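Local coordinates for fucoxanthin chlorophyll a/c-binding protein Lhcq10 (Chaetoceros gracilis, PDB 6L4U) that binds chlorophyll a, chlorophyll c1 and fucoxanthin-type carotenoids and probably serves as a light-harvesting antenna in the diatom, at residues T66-W69 and A75-G78; E152-H157 and S171-I176; G161-A166 and D201-E206. One frame throughout, in Å; residues are numbered along the deposited sequence.

In the fold
Along the chain, interaction 1 is complete before the other two begin, whereas interactions 2 and 3 alternate: 152-157, 161-166, 171-176, 201-206. Interaction 1 joins the loop before helix 73-102 to the first turns of that helix. Interaction 2 lies where helix 137-153 ends, and interaction 3 packs the loop after it on helix 196-223. The centres of interactions 1 and 2 are 22 Å apart without touching, while interaction 3 is 18 Å from each and touches both: G78 O lies 4.1 Å from P164 CB, and K156 CG 3.2 Å from G161 O. Interaction 3 thus sits between the loop after helix 137-153 and helix 196-223, touching helix 73-102; every contact borders pigment.

Interaction 1 (T66-W69 and A75-G78); sequences TTIW and ATIG. With A86 ((3S,3'S,5R,5'R,6S,6'R,8'R)-3,5'-dihydroxy-8-oxo-6',7'-didehydro-5,5',6,6',7,8-hexahydro-5,6-epoxy-beta,beta-caroten-3'- yl acetate), chain B.
T66 offers its carbonyl oxygen to T76 on the first turns of helix 73-102: the OG1 hydroxyl of T76 donates to T66 O over 2.7 Å, at a C=O...donor angle of 146° and only slightly tilted from the carbonyl plane. The T66 hydroxyl is engaged outward, with D155 O of the neighbouring Lhcq3 chain. At T67 the backbone itself does the touching, its CA lying 3.7 Å from T76 CG2. I68 takes over on the same methyl, which sits 3.5 Å from I68 N and 3.6 Å from I68 CG1 as the two side chains slide past each other in opposite directions. The other branch of the isoleucine, CG2, faces the carotenoid, 3.7 Å from A86 C22. W69 turns from the helix to the pigment, which lies over one face of its ring, with A86 C14 3.4 Å from NE1 and A86 C19 over the same face, offset toward the rim. Threonine suits position 76 because OG1, held between N and the carbonyl carbon (chi1 73°), reaches the loop oxygen while CG2 packs beside it. A valine here would probably leave T66 O without this hydroxyl donor and the loop less firmly held to the helix. The contact thus combines one polar bond, which fixes the loop on the helix, with apolar branches that carry it on to the carotenoid end group.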
# COMPACT_ATOMS: atom_id res chain seq x y z
N THR Z 66 28.82 74.79 49.89
CA THR Z 66 28.16 73.83 49.02
C THR Z 66 28.57 74.02 47.57
O THR Z 66 29.17 75.04 47.20
CB THR Z 66 26.63 73.93 49.14
OG1 THR Z 66 26.03 72.74 48.64
CG2 THR Z 66 26.09 75.12 48.35
N THR Z 67 28.25 73.02 46.74
CA THR Z 67 28.37 73.19 45.30
C THR Z 67 26.94 73.15 44.77
O THR Z 67 26.02 72.74 45.48
CB THR Z 67 29.13 72.05 44.61
OG1 THR Z 67 28.51 70.81 44.89
CG2 THR Z 67 30.47 71.90 45.33
N ILE Z 68 26.76 73.51 43.50
CA ILE Z 68 25.44 73.37 42.89
C ILE Z 68 25.47 72.42 41.70
O ILE Z 68 24.86 71.34 41.75
CB ILE Z 68 24.83 74.76 42.54
CG1 ILE Z 68 25.83 75.69 41.85
CG2 ILE Z 68 24.32 75.44 43.79
CD1 ILE Z 68 25.20 76.89 41.20
N TRP Z 69 26.22 72.75 40.65
CA TRP Z 69 26.24 71.95 39.43
C TRP Z 69 27.49 71.07 39.35
O TRP Z 69 27.91 70.69 38.26
CB TRP Z 69 26.14 72.85 38.21
CG TRP Z 69 24.75 73.29 37.93
CD1 TRP Z 69 24.15 74.43 38.37
CD2 TRP Z 69 23.76 72.59 37.16
NE1 TRP Z 69 22.85 74.49 37.91
CE2 TRP Z 69 22.59 73.37 37.17
CE3 TRP Z 69 23.76 71.38 36.46
CZ2 TRP Z 69 21.43 72.98 36.51
CZ3 TRP Z 69 22.61 70.99 35.80
CH2 TRP Z 69 21.46 71.79 35.83
N ALA Z 75 33.91 77.80 42.87
CA ALA Z 75 33.21 78.38 41.73
C ALA Z 75 31.77 78.74 42.05
O ALA Z 75 31.26 79.73 41.52
CB ALA Z 75 33.23 77.41 40.54
N THR Z 76 31.12 77.97 42.92
CA THR Z 76 29.77 78.31 43.35
C THR Z 76 29.77 79.39 44.41
O THR Z 76 28.74 80.03 44.62
CB THR Z 76 29.06 77.08 43.89
OG1 THR Z 76 29.60 76.74 45.17
CG2 THR Z 76 29.28 75.92 42.95
N ILE Z 77 30.91 79.61 45.08
CA ILE Z 77 31.00 80.72 46.01
C ILE Z 77 31.09 82.05 45.25
O ILE Z 77 30.84 83.11 45.83
CB ILE Z 77 32.21 80.57 46.96
CG1 ILE Z 77 32.02 81.26 48.30
CG2 ILE Z 77 33.49 81.12 46.40
CD1 ILE Z 77 32.45 80.44 49.44
N GLY Z 78 31.46 82.01 43.96
CA GLY Z 78 31.32 83.18 43.12
C GLY Z 78 29.93 83.29 42.53
O GLY Z 78 29.50 84.39 42.17
C A86 B . 13.28 82.12 46.82
O A86 B . 17.90 74.88 38.11
C1 A86 B . 12.68 83.06 45.73
C10 A86 B . 17.52 77.51 39.28
C11 A86 B . 17.87 76.27 39.93
C12 A86 B . 17.60 76.14 41.40
C13 A86 B . 18.45 75.18 39.10
C14 A86 B . 19.86 74.37 39.50
C15 A86 B . 19.66 73.32 40.66
C16 A86 B . 20.61 73.44 41.84
C17 A86 B . 21.86 72.59 41.71
C18 A86 B . 21.54 71.19 41.51
C19 A86 B . 20.73 71.00 40.18
C2 A86 B . 12.94 82.83 44.36
C20 A86 B . 19.40 71.92 40.21
C21 A86 B . 18.87 71.74 38.74
C22 A86 B . 21.08 74.91 42.03
C23 A86 B . 19.87 73.07 43.11
C24 A86 B . 11.83 84.25 46.11
C25 A86 B . 10.43 84.25 45.90
C26 A86 B . 9.56 85.57 46.31
C27 A86 B . 9.14 85.94 47.60
C28 A86 B . 9.48 85.11 48.78
C29 A86 B . 8.29 87.30 47.75
C3 A86 B . 13.76 81.71 43.90
C30 A86 B . 6.90 87.27 48.23
C31 A86 B . 5.55 87.27 48.71
C32 A86 B . 5.15 88.11 49.95
C33 A86 B . 3.71 87.99 50.48
C34 A86 B . 2.89 86.73 50.12
C35 A86 B . 3.69 85.65 49.35
C36 A86 B . 4.47 86.29 48.19
C37 A86 B . 5.17 85.18 47.38
C38 A86 B . 0.94 86.14 51.35
C39 A86 B . 0.18 86.59 52.63
C4 A86 B . 14.20 81.76 42.57
C40 A86 B . 6.15 87.79 51.10
C41 A86 B . 5.37 89.59 49.53
C5 A86 B . 15.13 80.58 41.88
C6 A86 B . 14.67 80.07 40.66
C7 A86 B . 13.31 80.63 40.03
C8 A86 B . 15.47 78.92 39.87
C9 A86 B . 16.89 78.65 40.11
O1 A86 B . 18.32 72.73 40.83
O2 A86 B . 22.74 70.45 41.41
O3 A86 B . 3.58 86.98 47.34
O4 A86 B . 2.38 86.17 51.31
O5 A86 B . 0.33 85.78 50.40

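Interaction 2 (E152-H157 and S171-I176); sequences EAAGKH and SDSDLI. With KC1 (Chlorophyll c1), chain C.
A154 and S173 meet through their beta carbons, 4.0 Å apart, where the loop folds back beside the end of helix 137-153. L175 completes this apolar contact: its CD1 methyl lies 4.5 Å from the CB of A153 and at much the same distance from the CB of A154. Alanines suit these positions because their short side chains let the loop come near, and A154 is the first residue to leave helical geometry. L175 also packs on T72 of the neighbouring Lhcq11 chain and touches a chlorophyll a.

On the polar side, S173 OG donates to D172 O over 2.7 Å, approaching the carbonyl well off its axis, which ties the serine to its own loop, with CB and OG about equally near the methyl of A154.

The pigment side of the segment is a chlorophyll site of the light-harvesting family, in which a helix carboxylate ligates the central magnesium. E152 OE1 binds the magnesium of chlorophyll c1 at 2.2 Å, reaching it by a chain bent at chi2. The same oxygen accepts a hydrogen bond of 2.8 Å from H157 NE2 (N-H...O angle 150°), which arrives from above the carboxylate plane, so metal and histidine both grip OE1.

With CG anti to the backbone N (chi1 -161°), the H157 ring lies roughly flat against the macrocycle, and the pigment's CAA atom stands over one face toward the rim, 3.4 Å from ND1. That ND1 accepts from M159 N, fixing the ring's rotation. A153 adds its CA, 3.4 Å from the OBD oxygen of the pigment.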
# COMPACT_ATOMS: atom_id res chain seq x y z
N GLU Z 152 27.02 87.15 31.39
CA GLU Z 152 27.46 85.77 31.36
C GLU Z 152 28.46 85.48 30.25
O GLU Z 152 29.46 84.79 30.47
CB GLU Z 152 26.26 84.84 31.19
CG GLU Z 152 25.30 84.83 32.34
CD GLU Z 152 25.72 83.88 33.43
OE1 GLU Z 152 26.28 82.82 33.12
OE2 GLU Z 152 25.47 84.21 34.61
N ALA Z 153 28.20 86.00 29.04
CA ALA Z 153 29.00 85.62 27.88
C ALA Z 153 30.33 86.36 27.83
O ALA Z 153 31.36 85.78 27.49
CB ALA Z 153 28.22 85.89 26.60
N ALA Z 154 30.32 87.65 28.17
CA ALA Z 154 31.46 88.51 27.90
C ALA Z 154 32.57 88.34 28.92
O ALA Z 154 32.56 87.39 29.71
CB ALA Z 154 31.02 89.97 27.81
N GLY Z 155 33.49 89.31 28.94
CA GLY Z 155 34.90 89.19 29.27
C GLY Z 155 35.36 88.18 30.30
O GLY Z 155 36.23 87.36 29.94
N LYS Z 156 34.80 88.19 31.52
CA LYS Z 156 35.18 87.10 32.40
C LYS Z 156 34.09 86.84 33.43
O LYS Z 156 33.36 87.75 33.84
CB LYS Z 156 36.56 87.35 32.98
CG LYS Z 156 37.04 86.88 34.20
CD LYS Z 156 38.11 86.03 33.47
CE LYS Z 156 38.45 84.68 33.99
NZ LYS Z 156 39.66 85.12 34.77
N HIS Z 157 33.96 85.57 33.78
CA HIS Z 157 32.79 85.05 34.48
C HIS Z 157 33.08 84.86 35.96
O HIS Z 157 34.21 84.58 36.37
CB HIS Z 157 32.34 83.73 33.87
CG HIS Z 157 30.93 83.36 34.20
ND1 HIS Z 157 30.62 82.44 35.18
CD2 HIS Z 157 29.76 83.76 33.67
CE1 HIS Z 157 29.31 82.30 35.24
NE2 HIS Z 157 28.76 83.09 34.33
N SER Z 171 31.96 98.27 24.96
CA SER Z 171 33.06 98.56 24.04
C SER Z 171 33.90 97.36 23.67
O SER Z 171 34.42 97.30 22.55
CB SER Z 171 34.01 99.60 24.61
OG SER Z 171 34.60 100.36 23.59
N ASP Z 172 34.13 96.44 24.61
CA ASP Z 172 35.00 95.33 24.29
C ASP Z 172 34.16 94.11 23.92
O ASP Z 172 32.98 94.21 23.58
CB ASP Z 172 36.00 95.01 25.40
CG ASP Z 172 36.61 96.24 26.05
OD1 ASP Z 172 35.98 96.96 26.85
OD2 ASP Z 172 37.62 96.70 25.48
N SER Z 173 34.84 92.95 23.85
CA SER Z 173 34.32 91.58 23.77
C SER Z 173 33.75 91.19 22.41
O SER Z 173 33.46 90.01 22.18
CB SER Z 173 33.26 91.33 24.84
OG SER Z 173 32.00 91.82 24.40
N ASP Z 174 33.56 92.17 21.53
CA ASP Z 174 33.43 92.02 20.08
C ASP Z 174 32.18 91.22 19.68
O ASP Z 174 32.11 90.69 18.57
CB ASP Z 174 34.68 91.35 19.52
CG ASP Z 174 35.86 92.30 19.44
OD1 ASP Z 174 35.65 93.53 19.34
OD2 ASP Z 174 37.01 91.81 19.50
N LEU Z 175 31.20 91.08 20.58
CA LEU Z 175 30.03 90.25 20.30
C LEU Z 175 28.85 91.03 19.76
O LEU Z 175 28.05 90.48 18.99
CB LEU Z 175 29.56 89.47 21.53
CG LEU Z 175 30.49 88.42 22.13
CD1 LEU Z 175 30.45 88.39 23.66
CD2 LEU Z 175 30.20 87.07 21.52
N ILE Z 176 28.70 92.29 20.15
CA ILE Z 176 27.59 93.13 19.72
C ILE Z 176 27.96 93.87 18.45
O ILE Z 176 29.03 94.49 18.38
CB ILE Z 176 27.17 94.07 20.86
CG1 ILE Z 176 26.16 95.10 20.37
CG2 ILE Z 176 28.38 94.68 21.56
CD1 ILE Z 176 25.58 95.88 21.46
NB KC1 C . 25.16 79.91 34.19
ND KC1 C . 25.98 81.39 30.52
C1A KC1 C . 28.64 80.20 31.83
C1B KC1 C . 25.93 79.16 34.97
C1C KC1 C . 22.69 80.98 32.72
C1D KC1 C . 25.27 82.04 29.46
C2A KC1 C . 29.93 79.58 32.35
C2B KC1 C . 25.22 78.42 36.05
C2C KC1 C . 21.36 81.13 32.07
C2D KC1 C . 26.08 82.44 28.29
C3A KC1 C . 29.51 79.04 33.71
C3B KC1 C . 23.83 78.86 35.84
C3C KC1 C . 21.71 81.67 30.74
C3D KC1 C . 27.41 81.95 28.73
C4A KC1 C . 28.06 79.39 33.66
C4B KC1 C . 23.92 79.78 34.68
C4C KC1 C . 23.18 81.77 30.81
C4D KC1 C . 27.26 81.39 29.99
CAA KC1 C . 31.20 80.43 32.51
CAB KC1 C . 22.65 78.47 36.64
CAC KC1 C . 20.79 82.04 29.60
CAD KC1 C . 28.83 81.85 28.34
CBA KC1 C . 32.43 79.55 32.31
CBB KC1 C . 21.91 79.35 37.27
CBC KC1 C . 20.60 80.78 28.78
CBD KC1 C . 29.56 81.18 29.43
CED KC1 C . 32.24 78.93 27.85
CGA KC1 C . 33.26 80.07 31.16
CGD KC1 C . 30.21 79.95 28.87
CHA KC1 C . 28.55 80.87 30.48
CHB KC1 C . 27.37 79.01 34.73
CHC KC1 C . 22.75 80.45 34.10
CHD KC1 C . 23.84 82.29 29.59
CMA KC1 C . 29.65 77.52 33.76
CMB KC1 C . 25.74 77.48 37.10
CMC KC1 C . 19.99 80.81 32.59
CMD KC1 C . 25.83 83.11 26.98
NA KC1 C . 27.60 80.03 32.58
NC KC1 C . 23.75 81.34 31.97
O1A KC1 C . 34.20 79.43 30.74
O1D KC1 C . 29.72 78.85 29.07
O2A KC1 C . 32.93 81.35 30.53
O2D KC1 C . 31.44 80.08 28.11
OBD KC1 C . 29.34 82.27 27.24
MG KC1 C . 25.69 80.83 32.46

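Interaction 3 (G161-A166 and D201-E206); sequences GGKPGA and DGLIKE. With KC1 (Chlorophyll c1), chain D.
K163 and L203 touch through aliphatic carbons, CE of the lysine lying 4.0 Å from CD1 of the leucine where the side chains cross obliquely. The other leucine methyl, CD2, reaches back to the carbonyl of P164, 4.2 Å from its O. K163 and L203 also meet the chlorophyll c1: K163 CE lies 3.6 Å from CED of its ester group, and L203 CD2 is 3.7 Å from the same carbon. Leucine suits this place because its forked end fills the corner between loop, helix and pigment. One helical turn on, E206 OE1 binds the magnesium at 2.2 Å, although it is modelled too near a ring nitrogen for its exact pose to be trusted.

Next comes the backbone that shapes the site. K163 to A166 form a type II turn, with proline and glycine at its two central positions. G165 has backbone angles (phi 86°) at which a side chain would jam against the preceding carbonyl oxygen. On the helix, G202 is glycine for a different reason: a beta carbon there would collide with the CMA methyl of the pigment. A166 CA approaches the ester oxygen O1D to 3.3 Å.

R89 of helix 73-102 positions the magnesium ligand, making a salt bridge to E206 OE2 and a hydrogen bond to G165 O, so that one guanidinium ties turn, helix and ligand together. K205 pairs with D201 on the same helix, NZ to OD2 2.5 Å. A glutamate that ligates chlorophyll while paired with an arginine of the other long helix is a hallmark of the light-harvesting chlorophyll-binding fold.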
# COMPACT_ATOMS: atom_id res chain seq x y z
N GLY Z 161 38.00 82.82 37.54
CA GLY Z 161 38.60 84.07 37.98
C GLY Z 161 37.51 85.13 38.03
O GLY Z 161 36.87 85.40 37.02
N GLY Z 162 37.28 85.71 39.20
CA GLY Z 162 35.95 86.18 39.51
C GLY Z 162 35.63 87.64 39.24
O GLY Z 162 35.33 88.01 38.10
N LYS Z 163 35.68 88.44 40.30
CA LYS Z 163 35.11 89.77 40.44
C LYS Z 163 33.63 89.75 40.07
O LYS Z 163 33.24 90.17 38.97
CB LYS Z 163 35.85 90.81 39.59
CG LYS Z 163 35.49 92.19 40.02
CD LYS Z 163 36.20 92.57 41.28
CE LYS Z 163 35.77 93.96 41.56
NZ LYS Z 163 36.84 94.84 41.11
N PRO Z 164 32.77 89.22 40.94
CA PRO Z 164 31.34 89.19 40.64
C PRO Z 164 30.72 90.57 40.78
O PRO Z 164 31.17 91.41 41.57
CB PRO Z 164 30.77 88.22 41.67
CG PRO Z 164 31.68 88.39 42.83
CD PRO Z 164 33.04 88.68 42.29
N GLY Z 165 29.66 90.80 40.00
CA GLY Z 165 29.04 92.09 39.91
C GLY Z 165 29.66 93.02 38.90
O GLY Z 165 29.03 94.01 38.51
N ALA Z 166 30.88 92.73 38.45
CA ALA Z 166 31.57 93.55 37.45
C ALA Z 166 30.91 93.34 36.10
O ALA Z 166 31.12 92.32 35.45
CB ALA Z 166 33.05 93.19 37.40
N ASP Z 201 36.40 99.35 48.88
CA ASP Z 201 35.45 99.77 49.90
C ASP Z 201 34.07 100.05 49.32
O ASP Z 201 33.10 100.06 50.07
CB ASP Z 201 36.01 101.00 50.63
CG ASP Z 201 35.17 101.40 51.83
OD1 ASP Z 201 34.76 100.50 52.59
OD2 ASP Z 201 34.95 102.61 52.02
N GLY Z 202 33.96 100.20 48.00
CA GLY Z 202 32.67 100.51 47.39
C GLY Z 202 31.71 99.33 47.40
O GLY Z 202 30.54 99.48 47.75
N LEU Z 203 32.19 98.14 47.01
CA LEU Z 203 31.37 96.94 47.03
C LEU Z 203 30.93 96.56 48.44
O LEU Z 203 29.88 95.93 48.61
CB LEU Z 203 32.14 95.78 46.39
CG LEU Z 203 32.34 95.78 44.88
CD1 LEU Z 203 33.81 95.83 44.57
CD2 LEU Z 203 31.79 94.46 44.37
N ILE Z 204 31.71 96.93 49.45
CA ILE Z 204 31.35 96.59 50.81
C ILE Z 204 30.21 97.47 51.31
O ILE Z 204 29.36 97.01 52.08
CB ILE Z 204 32.60 96.64 51.70
CG1 ILE Z 204 33.69 95.79 51.04
CG2 ILE Z 204 32.34 96.07 53.05
CD1 ILE Z 204 35.01 95.84 51.69
N LYS Z 205 30.12 98.71 50.85
CA LYS Z 205 28.94 99.52 51.12
C LYS Z 205 27.87 99.42 50.03
O LYS Z 205 26.80 100.02 50.17
CB LYS Z 205 29.33 100.99 51.36
CG LYS Z 205 30.32 101.56 50.40
CD LYS Z 205 30.67 102.99 50.75
CE LYS Z 205 32.01 103.46 50.18
NZ LYS Z 205 32.99 103.93 51.19
N GLU Z 206 28.14 98.70 48.95
CA GLU Z 206 27.12 98.25 48.01
C GLU Z 206 26.47 96.96 48.49
O GLU Z 206 25.26 96.77 48.31
CB GLU Z 206 27.82 98.13 46.67
CG GLU Z 206 27.70 97.16 45.58
CD GLU Z 206 27.20 97.44 44.27
OE1 GLU Z 206 27.55 98.35 43.52
OE2 GLU Z 206 27.19 96.32 43.74
NB KC1 D . 27.34 100.48 43.75
ND KC1 D . 27.31 98.73 40.09
C1A KC1 D . 30.31 99.18 41.08
C1B KC1 D . 28.38 100.90 44.45
C1C KC1 D . 24.53 99.97 42.65
C1D KC1 D . 26.34 98.22 39.17
C2A KC1 D . 31.77 99.41 41.41
C2B KC1 D . 28.07 101.55 45.73
C2C KC1 D . 23.12 100.09 42.21
C2D KC1 D . 26.88 97.50 38.00
C3A KC1 D . 31.68 100.12 42.75
C3B KC1 D . 26.59 101.50 45.75
C3C KC1 D . 23.10 99.48 40.88
C3D KC1 D . 28.34 97.60 38.28
C4A KC1 D . 30.19 100.14 42.90
C4B KC1 D . 26.25 100.80 44.46
C4C KC1 D . 24.54 99.11 40.70
C4D KC1 D . 28.48 98.28 39.48
CAA KC1 D . 32.46 100.39 40.47
CAB KC1 D . 25.78 102.06 46.87
CAC KC1 D . 21.88 99.38 39.98
CAD KC1 D . 29.70 97.25 37.80
CBA KC1 D . 33.95 100.48 40.77
CBB KC1 D . 24.47 102.14 46.94
CBC KC1 D . 21.42 97.98 39.65
CBD KC1 D . 30.68 97.78 38.76
CED KC1 D . 32.39 95.01 40.79
CGA KC1 D . 34.60 99.11 40.77
CGD KC1 D . 31.63 96.71 39.21
CHA KC1 D . 29.90 98.46 39.83
CHB KC1 D . 29.77 100.72 44.02
CHC KC1 D . 24.89 100.49 43.99
CHD KC1 D . 24.92 98.46 39.43
CMA KC1 D . 32.32 99.31 43.86
CMB KC1 D . 29.01 102.13 46.73
CMC KC1 D . 21.94 100.67 42.94
CMD KC1 D . 26.28 96.81 36.80
NA KC1 D . 29.45 99.60 41.94
NC KC1 D . 25.35 99.40 41.75
O1A KC1 D . 34.96 98.59 41.81
O1D KC1 D . 32.65 96.51 38.57
O2A KC1 D . 34.82 98.41 39.52
O2D KC1 D . 31.38 95.93 40.39
OBD KC1 D . 29.98 96.60 36.74
MG KC1 D . 27.38 99.76 41.84